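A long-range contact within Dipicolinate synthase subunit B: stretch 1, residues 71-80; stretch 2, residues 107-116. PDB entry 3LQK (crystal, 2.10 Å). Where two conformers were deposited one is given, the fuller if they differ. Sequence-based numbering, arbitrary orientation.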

# COMPACT_ATOMS: atom_id res chain seq x y z
N ILE A 71 29.06 -21.98 -0.16
CA ILE A 71 28.32 -20.84 0.34
C ILE A 71 28.02 -19.88 -0.82
O ILE A 71 28.91 -19.50 -1.56
CB ILE A 71 29.16 -20.14 1.42
CG1 ILE A 71 29.33 -21.12 2.60
CG2 ILE A 71 28.49 -18.78 1.85
CD1 ILE A 71 30.12 -20.62 3.76
N VAL A 72 26.76 -19.56 -1.02
CA VAL A 72 26.39 -18.66 -2.09
C VAL A 72 26.45 -17.24 -1.53
O VAL A 72 25.58 -16.83 -0.73
CB VAL A 72 25.00 -18.98 -2.63
CG1 VAL A 72 24.65 -18.01 -3.71
CG2 VAL A 72 24.90 -20.42 -3.15
N ASP A 73 27.47 -16.51 -1.94
CA ASP A 73 27.75 -15.20 -1.42
C ASP A 73 27.84 -14.11 -2.48
O ASP A 73 28.37 -13.06 -2.20
CB ASP A 73 29.04 -15.23 -0.63
CG ASP A 73 30.27 -15.57 -1.47
OD1 ASP A 73 30.14 -16.00 -2.64
OD2 ASP A 73 31.38 -15.42 -0.90
N SER A 74 27.24 -14.33 -3.66
CA SER A 74 27.26 -13.35 -4.75
C SER A 74 26.02 -13.56 -5.60
O SER A 74 25.43 -14.66 -5.58
CB SER A 74 28.50 -13.57 -5.64
OG SER A 74 28.38 -14.79 -6.36
N MSE A 75 25.65 -12.53 -6.36
CA MSE A 75 24.51 -12.60 -7.26
C MSE A 75 24.72 -13.64 -8.34
O MSE A 75 23.80 -14.38 -8.63
CB MSE A 75 24.19 -11.24 -7.92
CG MSE A 75 23.95 -10.07 -6.98
SE MSE A 75 22.57 -10.54 -5.66
CE MSE A 75 21.03 -9.62 -6.47
N VAL A 76 25.92 -13.70 -8.90
CA VAL A 76 26.29 -14.69 -9.92
C VAL A 76 26.06 -16.11 -9.44
O VAL A 76 25.61 -16.97 -10.17
CB VAL A 76 27.80 -14.61 -10.26
CG1 VAL A 76 28.25 -15.80 -11.16
CG2 VAL A 76 28.12 -13.33 -10.90
N LYS A 77 26.47 -16.36 -8.20
CA LYS A 77 26.30 -17.71 -7.63
C LYS A 77 24.83 -18.06 -7.30
O LYS A 77 24.45 -19.25 -7.30
CB LYS A 77 27.17 -17.85 -6.37
CG LYS A 77 28.67 -18.18 -6.66
CD LYS A 77 29.48 -18.04 -5.37
CE LYS A 77 31.01 -18.19 -5.60
NZ LYS A 77 31.73 -17.82 -4.34
N ALA A 78 24.02 -17.05 -7.00
CA ALA A 78 22.62 -17.25 -6.58
C ALA A 78 21.71 -17.45 -7.73
O ALA A 78 20.73 -18.17 -7.63
CB ALA A 78 22.12 -16.04 -5.73
N GLU A 79 22.02 -16.83 -8.86
CA GLU A 79 21.09 -16.82 -9.99
C GLU A 79 20.71 -18.18 -10.61
O GLU A 79 19.56 -18.37 -11.02
CB GLU A 79 21.63 -15.85 -11.06
CG GLU A 79 20.68 -15.61 -12.25
CD GLU A 79 20.78 -16.72 -13.33
OE1 GLU A 79 21.77 -17.53 -13.34
OE2 GLU A 79 19.81 -16.79 -14.14
N PRO A 80 21.67 -19.11 -10.70
CA PRO A 80 21.37 -20.45 -11.24
C PRO A 80 20.38 -21.26 -10.45
O PRO A 80 19.85 -22.21 -10.98
CB PRO A 80 22.70 -21.16 -11.23
CG PRO A 80 23.72 -19.99 -11.33
CD PRO A 80 23.10 -18.92 -10.47
N MSE A 107 12.54 -6.03 -3.70
CA MSE A 107 13.90 -5.70 -3.97
C MSE A 107 14.67 -6.99 -3.83
O MSE A 107 14.31 -7.90 -3.06
CB MSE A 107 14.38 -4.58 -3.07
CG MSE A 107 13.67 -3.30 -3.39
SE MSE A 107 13.84 -2.12 -1.90
CE MSE A 107 15.83 -2.10 -2.15
N THR A 108 15.68 -7.13 -4.62
CA THR A 108 16.38 -8.38 -4.69
C THR A 108 17.78 -7.98 -4.92
O THR A 108 18.22 -8.08 -6.07
CB THR A 108 15.91 -9.14 -5.92
OG1 THR A 108 14.52 -9.48 -5.77
CG2 THR A 108 16.77 -10.38 -6.10
N ASP A 109 18.46 -7.46 -3.90
CA ASP A 109 19.81 -6.95 -4.09
C ASP A 109 20.78 -7.60 -3.13
O ASP A 109 21.69 -6.95 -2.66
CB ASP A 109 19.85 -5.43 -3.89
CG ASP A 109 19.51 -5.00 -2.46
OD1 ASP A 109 19.27 -5.87 -1.58
OD2 ASP A 109 19.46 -3.76 -2.21
N SER A 110 20.51 -8.85 -2.74
CA SER A 110 21.49 -9.59 -2.01
C SER A 110 21.39 -11.01 -2.48
O SER A 110 20.35 -11.42 -3.02
CB SER A 110 21.26 -9.51 -0.48
OG SER A 110 20.28 -10.50 -0.07
N PRO A 111 22.47 -11.78 -2.26
CA PRO A 111 22.43 -13.15 -2.66
C PRO A 111 21.26 -13.94 -1.99
O PRO A 111 20.62 -14.77 -2.65
CB PRO A 111 23.84 -13.67 -2.31
CG PRO A 111 24.71 -12.45 -2.20
CD PRO A 111 23.78 -11.41 -1.66
N VAL A 112 20.95 -13.65 -0.75
CA VAL A 112 19.85 -14.29 -0.05
C VAL A 112 18.50 -14.01 -0.72
O VAL A 112 17.69 -14.89 -0.98
CB VAL A 112 19.82 -13.87 1.47
CG1 VAL A 112 18.60 -14.46 2.19
CG2 VAL A 112 21.09 -14.35 2.25
N LEU A 113 18.26 -12.75 -1.03
CA LEU A 113 16.99 -12.36 -1.63
C LEU A 113 16.92 -12.88 -3.03
O LEU A 113 15.84 -13.16 -3.54
CB LEU A 113 16.82 -10.84 -1.60
CG LEU A 113 16.71 -10.26 -0.18
CD1 LEU A 113 16.68 -8.78 -0.27
CD2 LEU A 113 15.48 -10.81 0.59
N MSE A 114 18.08 -13.02 -3.69
CA MSE A 114 18.05 -13.62 -5.05
C MSE A 114 17.71 -15.09 -4.97
O MSE A 114 16.95 -15.58 -5.79
CB MSE A 114 19.37 -13.36 -5.76
CG MSE A 114 19.49 -13.98 -7.10
SE MSE A 114 18.19 -13.19 -8.37
CE MSE A 114 18.96 -11.44 -8.52
N GLY A 115 18.21 -15.81 -3.94
CA GLY A 115 17.80 -17.18 -3.74
C GLY A 115 16.28 -17.33 -3.56
O GLY A 115 15.65 -18.23 -4.13
N ALA A 116 15.71 -16.44 -2.77
CA ALA A 116 14.28 -16.42 -2.53
C ALA A 116 13.51 -16.13 -3.83
O ALA A 116 12.56 -16.83 -4.18
CB ALA A 116 13.93 -15.36 -1.44

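The most unusual feature of this contact is the selenomethionine M75, whose side chain lies along the turn that leads into the second helix and meets the backbone there as well as the side chain of M114. Its CE methyl is 3.2 Å from T108 O, and its SE is 3.4 Å from S110 C and 3.6 Å from P111 N. The CA-to-CB bond of M75 points sideways; chi1 and chi2 both in m wells (-56° and -53°), with chi3 between wells at -101°, bring the end of the chain nearer. There CE also meets the CE of M114, a second selenomethionine, at 3.4 Å, an apolar contact between two methyl groups.

No hydrogen bond crosses between the stretches, so the 380 Å² of buried surface, summed over both sides, rests on packing. P111, whose CA-to-CB bond points toward stretch 1, fits against the backbone just before the first helix: its CG lies 3.6 Å from D73 C and 3.5 Å from S74 N. One turn further on, the CA-to-CB bond of A78 also points toward the other stretch, and its CB is 3.6 Å from M114 CG and 3.7 Å from P111 O. CA atoms approach to 5.1 Å at M75 and P111 and to 5.6 Å at A78 and G115, where an alanine faces a glycine backbone, with A78 CB 4.3 Å from G115 N.

Several polar groups bond within their own stretch, while D73 OD2 and D109 OD1 are satisfied elsewhere in the structure. Both helices are preceded by a serine cap: S74 OG accepts from K77 N at 3.1 Å (N-H...acceptor angle 155°), and S110 OG accepts from L113 N at 3.2 Å (168°). Both serine CA-to-CB bonds point away from the opposing stretch. In stretch 1, K77 NZ also forms a salt bridge with D73 OD1 at 3.0 Å.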